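Local atomic coordinates of tyrocidine synthase 2 (Brevibacillus parabrevis, PDB entry 6TA8), a protein that belongs to the nonribosomal peptide synthetases, large multidomain enzymes, and is represented here by a region containing a condensation domain. Residues D338-I343 against I463-A468. Numbering follows the deposited sequence.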
loop_
_atom_site.group_PDB
_atom_site.type_symbol
_atom_site.label_atom_id
_atom_site.label_comp_id
_atom_site.label_asym_id
_atom_site.label_seq_id
_atom_site.Cartn_x
_atom_site.Cartn_y
_atom_site.Cartn_z
ATOM N N ASP A 338 2.758 0.387 32.581
ATOM C CA ASP A 338 1.908 1.576 32.559
ATOM C C ASP A 338 1.408 1.775 31.134
ATOM O O ASP A 338 2.069 2.396 30.299
ATOM C CB ASP A 338 2.677 2.790 33.065
ATOM C CG ASP A 338 1.765 3.899 33.555
ATOM O OD1 ASP A 338 0.565 3.881 33.212
ATOM O OD2 ASP A 338 2.251 4.791 34.281
ATOM N N LEU A 339 0.222 1.238 30.852
ATOM C CA LEU A 339 -0.395 1.378 29.539
ATOM C C LEU A 339 -0.782 2.829 29.252
ATOM O O LEU A 339 -0.604 3.286 28.115
ATOM C CB LEU A 339 -1.615 0.462 29.408
ATOM C CG LEU A 339 -1.759 -0.218 28.046
ATOM C CD1 LEU A 339 -0.573 -1.129 27.791
ATOM C CD2 LEU A 339 -3.066 -0.992 27.953
ATOM N N PRO A 340 -1.327 3.583 30.219
ATOM C CA PRO A 340 -1.483 5.030 29.986
ATOM C C PRO A 340 -0.183 5.711 29.592
ATOM O O PRO A 340 -0.155 6.482 28.625
ATOM C CB PRO A 340 -2.022 5.535 31.329
ATOM C CG PRO A 340 -2.782 4.393 31.867
ATOM C CD PRO A 340 -2.024 3.163 31.452
ATOM N N TYR A 341 0.906 5.435 30.313
ATOM C CA TYR A 341 2.199 5.998 29.941
ATOM C C TYR A 341 2.703 5.421 28.623
ATOM O O TYR A 341 3.453 6.089 27.903
ATOM C CB TYR A 341 3.212 5.756 31.063
ATOM C CG TYR A 341 4.655 6.001 30.683
ATOM C CD1 TYR A 341 5.158 7.292 30.576
ATOM C CD2 TYR A 341 5.520 4.940 30.446
ATOM C CE1 TYR A 341 6.478 7.518 30.235
ATOM C CE2 TYR A 341 6.842 5.157 30.105
ATOM C CZ TYR A 341 7.315 6.447 30.001
ATOM O OH TYR A 341 8.630 6.669 29.662
ATOM N N GLN A 342 2.291 4.196 28.284
ATOM C CA GLN A 342 2.739 3.580 27.039
ATOM C C GLN A 342 2.069 4.221 25.830
ATOM O O GLN A 342 2.732 4.512 24.827
ATOM C CB GLN A 342 2.461 2.078 27.068
ATOM C CG GLN A 342 3.137 1.301 25.952
ATOM C CD GLN A 342 4.623 1.125 26.184
ATOM O OE1 GLN A 342 5.076 1.024 27.322
ATOM N NE2 GLN A 342 5.393 1.087 25.101
ATOM N N ILE A 343 0.754 4.444 25.902
ATOM C CA ILE A 343 0.042 5.060 24.786
ATOM C C ILE A 343 0.501 6.499 24.586
ATOM O O ILE A 343 0.736 6.935 23.454
ATOM C CB ILE A 343 -1.478 4.973 25.008
ATOM C CG1 ILE A 343 -1.907 3.516 25.181
ATOM C CG2 ILE A 343 -2.226 5.608 23.844
ATOM C CD1 ILE A 343 -3.355 3.351 25.584
ATOM N N ILE A 463 -8.567 -1.247 24.212
ATOM C CA ILE A 463 -9.932 -0.760 24.030
ATOM C C ILE A 463 -10.731 -0.885 25.320
ATOM O O ILE A 463 -11.589 -0.042 25.608
ATOM C CB ILE A 463 -10.619 -1.496 22.864
ATOM C CG1 ILE A 463 -10.652 -3.004 23.117
ATOM C CG2 ILE A 463 -9.909 -1.194 21.557
ATOM C CD1 ILE A 463 -11.927 -3.677 22.654
ATOM N N GLU A 464 -10.471 -1.922 26.118
ATOM C CA GLU A 464 -11.140 -2.060 27.405
ATOM C C GLU A 464 -10.547 -1.143 28.466
ATOM O O GLU A 464 -11.233 -0.824 29.444
ATOM C CB GLU A 464 -11.083 -3.515 27.874
ATOM C CG GLU A 464 -11.849 -4.476 26.978
ATOM C CD GLU A 464 -11.562 -5.930 27.297
ATOM O OE1 GLU A 464 -11.436 -6.266 28.493
ATOM O OE2 GLU A 464 -11.460 -6.739 26.349
ATOM N N HIS A 465 -9.296 -0.715 28.297
ATOM C CA HIS A 465 -8.717 0.268 29.206
ATOM C C HIS A 465 -9.122 1.685 28.820
ATOM O O HIS A 465 -9.392 2.516 29.693
ATOM C CB HIS A 465 -7.193 0.134 29.228
ATOM C CG HIS A 465 -6.480 1.404 29.573
ATOM N ND1 HIS A 465 -6.474 1.931 30.847
ATOM C CD2 HIS A 465 -5.748 2.251 28.812
ATOM C CE1 HIS A 465 -5.769 3.048 30.856
ATOM N NE2 HIS A 465 -5.317 3.265 29.634
ATOM N N CYS A 466 -9.176 1.974 27.517
ATOM C CA CYS A 466 -9.560 3.301 27.052
ATOM C C CYS A 466 -11.058 3.553 27.163
ATOM O O CYS A 466 -11.476 4.716 27.162
ATOM C CB CYS A 466 -9.113 3.501 25.602
ATOM S SG CYS A 466 -7.321 3.597 25.382
ATOM N N MET A 467 -11.871 2.499 27.251
ATOM C CA MET A 467 -13.303 2.675 27.451
ATOM C C MET A 467 -13.662 2.896 28.912
ATOM O O MET A 467 -14.738 3.435 29.198
ATOM C CB MET A 467 -14.069 1.465 26.912
ATOM C CG MET A 467 -14.604 1.652 25.503
ATOM S SD MET A 467 -15.335 0.147 24.835
ATOM C CE MET A 467 -16.359 -0.368 26.211
ATOM N N ALA A 468 -12.792 2.492 29.839
ATOM C CA ALA A 468 -13.037 2.747 31.253
ATOM C C ALA A 468 -12.684 4.176 31.643
ATOM O O ALA A 468 -13.281 4.724 32.576
ATOM C CB ALA A 468 -12.248 1.757 32.111
#
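The imidazole of His465 reaches across to Leu339, Pro340 and Ile343, and no hydrogen bond joins the two segments. Pro340 makes the closest approach. Pro340 CG lies 3.4 Å from His465 CE1, and Pro340 CD stands 3.8 Å from NE2 of the same ring, which the proline meets at a slant. Leu339 CD2 also comes in obliquely, 4.3 Å from His465 CD2. Ile343 CD1 instead sits at the ring edge, near its plane.

An apolar contact runs from Ile343 CD1 to Cys466 SG, at 4.0 Å. CG1 of Ile343 lies anti to the carbonyl carbon (chi1 -58°), and CD1 at the end of this extended branch meets both His465 and Cys466.

His465 NE2 is hydrogen-bonded to Tyr273 OH, which would restrain the ring, while the CE1-NE2 side packs on Pro340. Asp338 is the N-cap of helix 339-351. Asp338 OD1 accepts a weak, nearly straight bond from Tyr341 N (3.3 Å, 168°).

Leu339 and Ile343 also rest on helix 277-293. In the condensation domain this contact joins two helices distant in sequence: the first turn of helix 339-351 meets the C-terminal part of helix 445-466.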